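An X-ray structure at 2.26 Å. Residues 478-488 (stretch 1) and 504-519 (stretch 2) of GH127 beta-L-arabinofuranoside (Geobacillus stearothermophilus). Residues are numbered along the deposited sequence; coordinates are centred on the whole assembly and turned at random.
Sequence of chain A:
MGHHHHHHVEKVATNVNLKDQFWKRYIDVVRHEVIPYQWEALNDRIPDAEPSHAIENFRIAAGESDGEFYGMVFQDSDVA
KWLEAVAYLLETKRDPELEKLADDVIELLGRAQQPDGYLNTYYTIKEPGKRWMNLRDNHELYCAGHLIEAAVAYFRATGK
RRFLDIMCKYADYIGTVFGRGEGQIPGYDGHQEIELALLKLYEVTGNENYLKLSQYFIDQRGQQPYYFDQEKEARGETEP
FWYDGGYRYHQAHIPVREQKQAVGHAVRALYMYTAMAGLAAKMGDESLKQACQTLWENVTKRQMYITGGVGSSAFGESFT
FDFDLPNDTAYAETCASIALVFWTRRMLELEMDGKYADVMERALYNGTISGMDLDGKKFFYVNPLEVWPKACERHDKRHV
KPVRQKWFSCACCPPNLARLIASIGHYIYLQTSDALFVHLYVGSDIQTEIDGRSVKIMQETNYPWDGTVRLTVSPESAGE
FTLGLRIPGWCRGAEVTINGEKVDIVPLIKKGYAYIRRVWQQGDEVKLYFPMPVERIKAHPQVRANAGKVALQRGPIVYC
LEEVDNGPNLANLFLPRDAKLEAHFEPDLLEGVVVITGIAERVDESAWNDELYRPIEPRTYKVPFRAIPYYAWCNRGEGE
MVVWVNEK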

# COMPACT_ATOMS: atom_id res chain seq x y z
N ALA A 478 58.04 -22.47 -1.57
CA ALA A 478 57.18 -22.94 -2.65
C ALA A 478 56.36 -24.15 -2.27
O ALA A 478 56.82 -24.99 -1.49
CB ALA A 478 57.99 -23.21 -3.88
N GLY A 479 55.13 -24.23 -2.81
CA GLY A 479 54.21 -25.34 -2.49
C GLY A 479 52.87 -25.36 -3.25
O GLY A 479 52.40 -24.35 -3.75
N GLU A 480 52.32 -26.57 -3.38
CA GLU A 480 51.14 -26.83 -4.13
C GLU A 480 49.93 -26.59 -3.23
O GLU A 480 49.85 -27.13 -2.14
CB GLU A 480 51.15 -28.26 -4.64
CG GLU A 480 50.02 -28.64 -5.58
CD GLU A 480 49.96 -30.13 -5.87
OE1 GLU A 480 50.79 -30.90 -5.31
OE2 GLU A 480 49.07 -30.53 -6.65
N PHE A 481 49.04 -25.73 -3.67
CA PHE A 481 47.74 -25.61 -3.05
C PHE A 481 46.75 -24.95 -4.03
O PHE A 481 47.13 -24.45 -5.12
CB PHE A 481 47.82 -24.85 -1.72
CG PHE A 481 48.45 -23.48 -1.84
CD1 PHE A 481 47.71 -22.38 -2.18
CD2 PHE A 481 49.81 -23.33 -1.63
CE1 PHE A 481 48.33 -21.14 -2.33
CE2 PHE A 481 50.44 -22.08 -1.77
CZ PHE A 481 49.69 -20.99 -2.12
N THR A 482 45.49 -24.95 -3.62
CA THR A 482 44.39 -24.47 -4.45
C THR A 482 43.91 -23.10 -4.00
O THR A 482 43.74 -22.83 -2.80
CB THR A 482 43.26 -25.44 -4.43
OG1 THR A 482 43.75 -26.70 -4.87
CG2 THR A 482 42.16 -24.97 -5.35
N LEU A 483 43.83 -22.20 -4.96
CA LEU A 483 43.23 -20.89 -4.78
C LEU A 483 41.88 -20.92 -5.45
O LEU A 483 41.79 -21.26 -6.65
CB LEU A 483 44.05 -19.84 -5.50
CG LEU A 483 44.24 -18.57 -4.75
CD1 LEU A 483 45.14 -18.90 -3.55
CD2 LEU A 483 44.86 -17.53 -5.67
N GLY A 484 40.82 -20.67 -4.68
CA GLY A 484 39.44 -20.66 -5.24
C GLY A 484 38.96 -19.24 -5.46
O GLY A 484 38.86 -18.49 -4.52
N LEU A 485 38.75 -18.85 -6.70
CA LEU A 485 38.36 -17.47 -7.03
C LEU A 485 36.91 -17.36 -7.54
O LEU A 485 36.59 -17.97 -8.53
CB LEU A 485 39.30 -16.92 -8.08
CG LEU A 485 40.79 -17.10 -7.73
CD1 LEU A 485 41.64 -16.61 -8.87
CD2 LEU A 485 41.17 -16.38 -6.49
N ARG A 486 36.05 -16.61 -6.84
CA ARG A 486 34.67 -16.45 -7.30
C ARG A 486 34.62 -15.73 -8.63
O ARG A 486 35.26 -14.70 -8.84
CB ARG A 486 33.82 -15.67 -6.32
CG ARG A 486 32.41 -15.38 -6.89
CD ARG A 486 31.49 -14.79 -5.87
NE ARG A 486 31.99 -13.49 -5.44
CZ ARG A 486 31.56 -12.30 -5.87
NH1 ARG A 486 30.57 -12.17 -6.76
NH2 ARG A 486 32.15 -11.24 -5.39
N ILE A 487 33.89 -16.31 -9.55
CA ILE A 487 33.63 -15.65 -10.82
C ILE A 487 32.21 -15.02 -10.66
O ILE A 487 31.21 -15.76 -10.59
CB ILE A 487 33.69 -16.64 -11.99
CG1 ILE A 487 35.03 -17.40 -11.99
CG2 ILE A 487 33.54 -15.90 -13.32
CD1 ILE A 487 36.27 -16.52 -11.95
N PRO A 488 32.14 -13.69 -10.52
CA PRO A 488 30.84 -13.07 -10.15
C PRO A 488 29.76 -13.35 -11.16
O PRO A 488 30.01 -13.30 -12.37
CB PRO A 488 31.14 -11.58 -10.13
CG PRO A 488 32.62 -11.53 -9.83
CD PRO A 488 33.18 -12.66 -10.63
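Stretch 2, residues 504-519: DIVPLIKKGYAYIRRV

Stretch 2 lies alongside stretch 1 as its antiparallel neighbour: strand 513-517 runs against strand 479-486 with 159° between their N-to-C directions and a closest axial approach of 4.3 Å, and the pair buries 921 Å² in all. The chain enters away from this interface. D504 makes no contact, but I505 points toward stretch 1 and brings CD1 to 4.3 Å from I487 CD1. A 3-10 segment, 506-508, then carries V506, P507 and L508 out of reach. In the short strand 509-510, I509 has its CA-CB bond sideways, yet its CD1 reaches to 4.1 Å from I487 CG1.

A type I' turn from K510 to Y513 reverses the chain, with K511 and G512 both at positive phi, and G512 O accepts a hydrogen bond from I487 N (2.8 Å). Y513 pairs with R486, whose CB lies over one face of the tyrosine ring, 4.0 Å from its centroid. A514 is held to L485 in both directions, A514 N to L485 O at 2.8 Å and L485 N to A514 O at 2.9 Å; its CB meets I487 CD1 at 4.1 Å. Y515 pairs with G484 on the same side as Y513, and T482 CG2 approaches the edge of its ring, 3.9 Å from CD2. I516 repeats the two-way pairing with L483 (I516 N to L483 O, 2.8 Å; L483 N to I516 O, 2.9 Å), while its CD1 packs 3.8 Å from L485 CD1.

R517, extended beside T482, donates from NH1 to T482 OG1 (2.9 Å) and forms a salt bridge through NE to E480 OE2 (3.2 Å), whose hydrogen bond is weak. The chain turns a corner at R518, but pairing continues: R518 O accepts from F481 N at 3.2 Å. V519 finally faces E480, their CA atoms 4.0 Å apart.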

# COMPACT_ATOMS: atom_id res chain seq x y z
N ASP A 504 43.06 -20.97 -19.15
CA ASP A 504 41.73 -21.35 -19.50
C ASP A 504 41.04 -21.74 -18.21
O ASP A 504 41.30 -22.79 -17.65
CB ASP A 504 41.72 -22.51 -20.51
CG ASP A 504 40.30 -22.87 -20.99
OD1 ASP A 504 39.32 -22.13 -20.67
OD2 ASP A 504 40.16 -23.89 -21.70
N ILE A 505 40.13 -20.89 -17.75
CA ILE A 505 39.45 -21.14 -16.47
C ILE A 505 38.21 -21.98 -16.61
O ILE A 505 37.73 -22.52 -15.62
CB ILE A 505 39.07 -19.85 -15.74
CG1 ILE A 505 38.24 -18.90 -16.63
CG2 ILE A 505 40.33 -19.19 -15.19
CD1 ILE A 505 37.59 -17.79 -15.84
N VAL A 506 37.68 -22.07 -17.81
CA VAL A 506 36.42 -22.78 -18.03
C VAL A 506 36.40 -24.20 -17.45
O VAL A 506 35.46 -24.53 -16.75
CB VAL A 506 36.04 -22.79 -19.54
CG1 VAL A 506 35.05 -23.91 -19.87
CG2 VAL A 506 35.51 -21.41 -19.94
N PRO A 507 37.41 -25.03 -17.74
CA PRO A 507 37.50 -26.34 -17.08
C PRO A 507 37.83 -26.31 -15.59
O PRO A 507 37.77 -27.33 -14.95
CB PRO A 507 38.64 -27.05 -17.83
CG PRO A 507 39.40 -25.97 -18.54
CD PRO A 507 38.45 -24.83 -18.77
N LEU A 508 38.20 -25.17 -15.04
CA LEU A 508 38.55 -25.09 -13.63
C LEU A 508 37.38 -24.64 -12.77
O LEU A 508 37.50 -24.57 -11.54
CB LEU A 508 39.72 -24.12 -13.46
CG LEU A 508 40.95 -24.47 -14.31
CD1 LEU A 508 42.07 -23.47 -14.11
CD2 LEU A 508 41.45 -25.90 -14.04
N ILE A 509 36.27 -24.29 -13.41
CA ILE A 509 35.18 -23.63 -12.68
C ILE A 509 34.21 -24.66 -12.18
O ILE A 509 33.73 -25.49 -12.92
CB ILE A 509 34.42 -22.58 -13.54
CG1 ILE A 509 35.28 -21.33 -13.68
CG2 ILE A 509 33.09 -22.19 -12.89
CD1 ILE A 509 34.79 -20.43 -14.81
N LYS A 510 33.87 -24.54 -10.92
CA LYS A 510 32.86 -25.36 -10.39
C LYS A 510 31.99 -24.48 -9.50
O LYS A 510 32.47 -23.89 -8.52
CB LYS A 510 33.54 -26.52 -9.63
CG LYS A 510 32.60 -27.59 -9.10
CD LYS A 510 33.09 -29.05 -9.25
CE LYS A 510 34.57 -29.27 -8.87
NZ LYS A 510 34.88 -29.04 -7.43
N LYS A 511 30.69 -24.43 -9.83
CA LYS A 511 29.69 -23.66 -9.07
C LYS A 511 30.15 -22.25 -8.77
O LYS A 511 30.20 -21.85 -7.61
CB LYS A 511 29.35 -24.37 -7.79
CG LYS A 511 28.68 -25.70 -8.04
CD LYS A 511 28.31 -26.36 -6.73
CE LYS A 511 27.31 -27.46 -6.99
NZ LYS A 511 26.79 -27.94 -5.69
N GLY A 512 30.58 -21.56 -9.81
CA GLY A 512 30.97 -20.17 -9.72
C GLY A 512 32.29 -19.86 -9.08
O GLY A 512 32.59 -18.69 -8.89
N TYR A 513 33.12 -20.87 -8.81
CA TYR A 513 34.51 -20.64 -8.31
C TYR A 513 35.48 -21.27 -9.28
O TYR A 513 35.31 -22.41 -9.68
CB TYR A 513 34.72 -21.21 -6.90
CG TYR A 513 34.20 -20.31 -5.82
CD1 TYR A 513 32.85 -20.31 -5.47
CD2 TYR A 513 35.04 -19.37 -5.19
CE1 TYR A 513 32.35 -19.49 -4.49
CE2 TYR A 513 34.53 -18.49 -4.25
CZ TYR A 513 33.17 -18.55 -3.91
OH TYR A 513 32.66 -17.72 -2.95
N ALA A 514 36.51 -20.52 -9.68
CA ALA A 514 37.62 -21.10 -10.46
C ALA A 514 38.67 -21.69 -9.47
O ALA A 514 39.19 -20.97 -8.59
CB ALA A 514 38.27 -20.02 -11.32
N TYR A 515 38.90 -22.99 -9.58
CA TYR A 515 39.86 -23.67 -8.73
C TYR A 515 41.22 -23.75 -9.40
O TYR A 515 41.42 -24.47 -10.36
CB TYR A 515 39.36 -25.05 -8.41
CG TYR A 515 38.19 -25.02 -7.49
CD1 TYR A 515 36.92 -24.73 -7.96
CD2 TYR A 515 38.34 -25.33 -6.13
CE1 TYR A 515 35.82 -24.74 -7.12
CE2 TYR A 515 37.25 -25.35 -5.29
CZ TYR A 515 36.00 -25.03 -5.80
OH TYR A 515 34.94 -25.04 -4.97
N ILE A 516 42.15 -22.93 -8.91
CA ILE A 516 43.49 -22.91 -9.42
C ILE A 516 44.51 -23.61 -8.50
O ILE A 516 44.93 -23.06 -7.46
CB ILE A 516 43.93 -21.49 -9.67
CG1 ILE A 516 42.89 -20.80 -10.56
CG2 ILE A 516 45.34 -21.49 -10.32
CD1 ILE A 516 43.25 -19.38 -10.87
N ARG A 517 44.88 -24.83 -8.91
CA ARG A 517 45.80 -25.70 -8.15
C ARG A 517 47.10 -25.85 -8.94
O ARG A 517 47.12 -26.21 -10.09
CB ARG A 517 45.18 -27.06 -7.89
CG ARG A 517 46.03 -27.91 -6.96
CD ARG A 517 45.35 -29.19 -6.48
NE ARG A 517 46.19 -29.87 -5.47
CZ ARG A 517 46.32 -29.52 -4.18
NH1 ARG A 517 45.63 -28.49 -3.66
NH2 ARG A 517 47.13 -30.21 -3.38
N ARG A 518 48.20 -25.51 -8.29
CA ARG A 518 49.52 -25.49 -8.89
C ARG A 518 50.53 -25.28 -7.76
O ARG A 518 50.16 -25.06 -6.58
CB ARG A 518 49.65 -24.33 -9.90
CG ARG A 518 49.54 -22.92 -9.28
CD ARG A 518 49.44 -21.83 -10.34
NE ARG A 518 50.69 -21.69 -11.09
CZ ARG A 518 51.76 -21.01 -10.68
NH1 ARG A 518 51.76 -20.39 -9.51
NH2 ARG A 518 52.83 -20.94 -11.45
N VAL A 519 51.81 -25.38 -8.12
CA VAL A 519 52.87 -25.04 -7.20
C VAL A 519 53.05 -23.53 -7.25
O VAL A 519 53.38 -23.00 -8.29
CB VAL A 519 54.23 -25.69 -7.60
CG1 VAL A 519 55.35 -25.16 -6.72
CG2 VAL A 519 54.16 -27.20 -7.55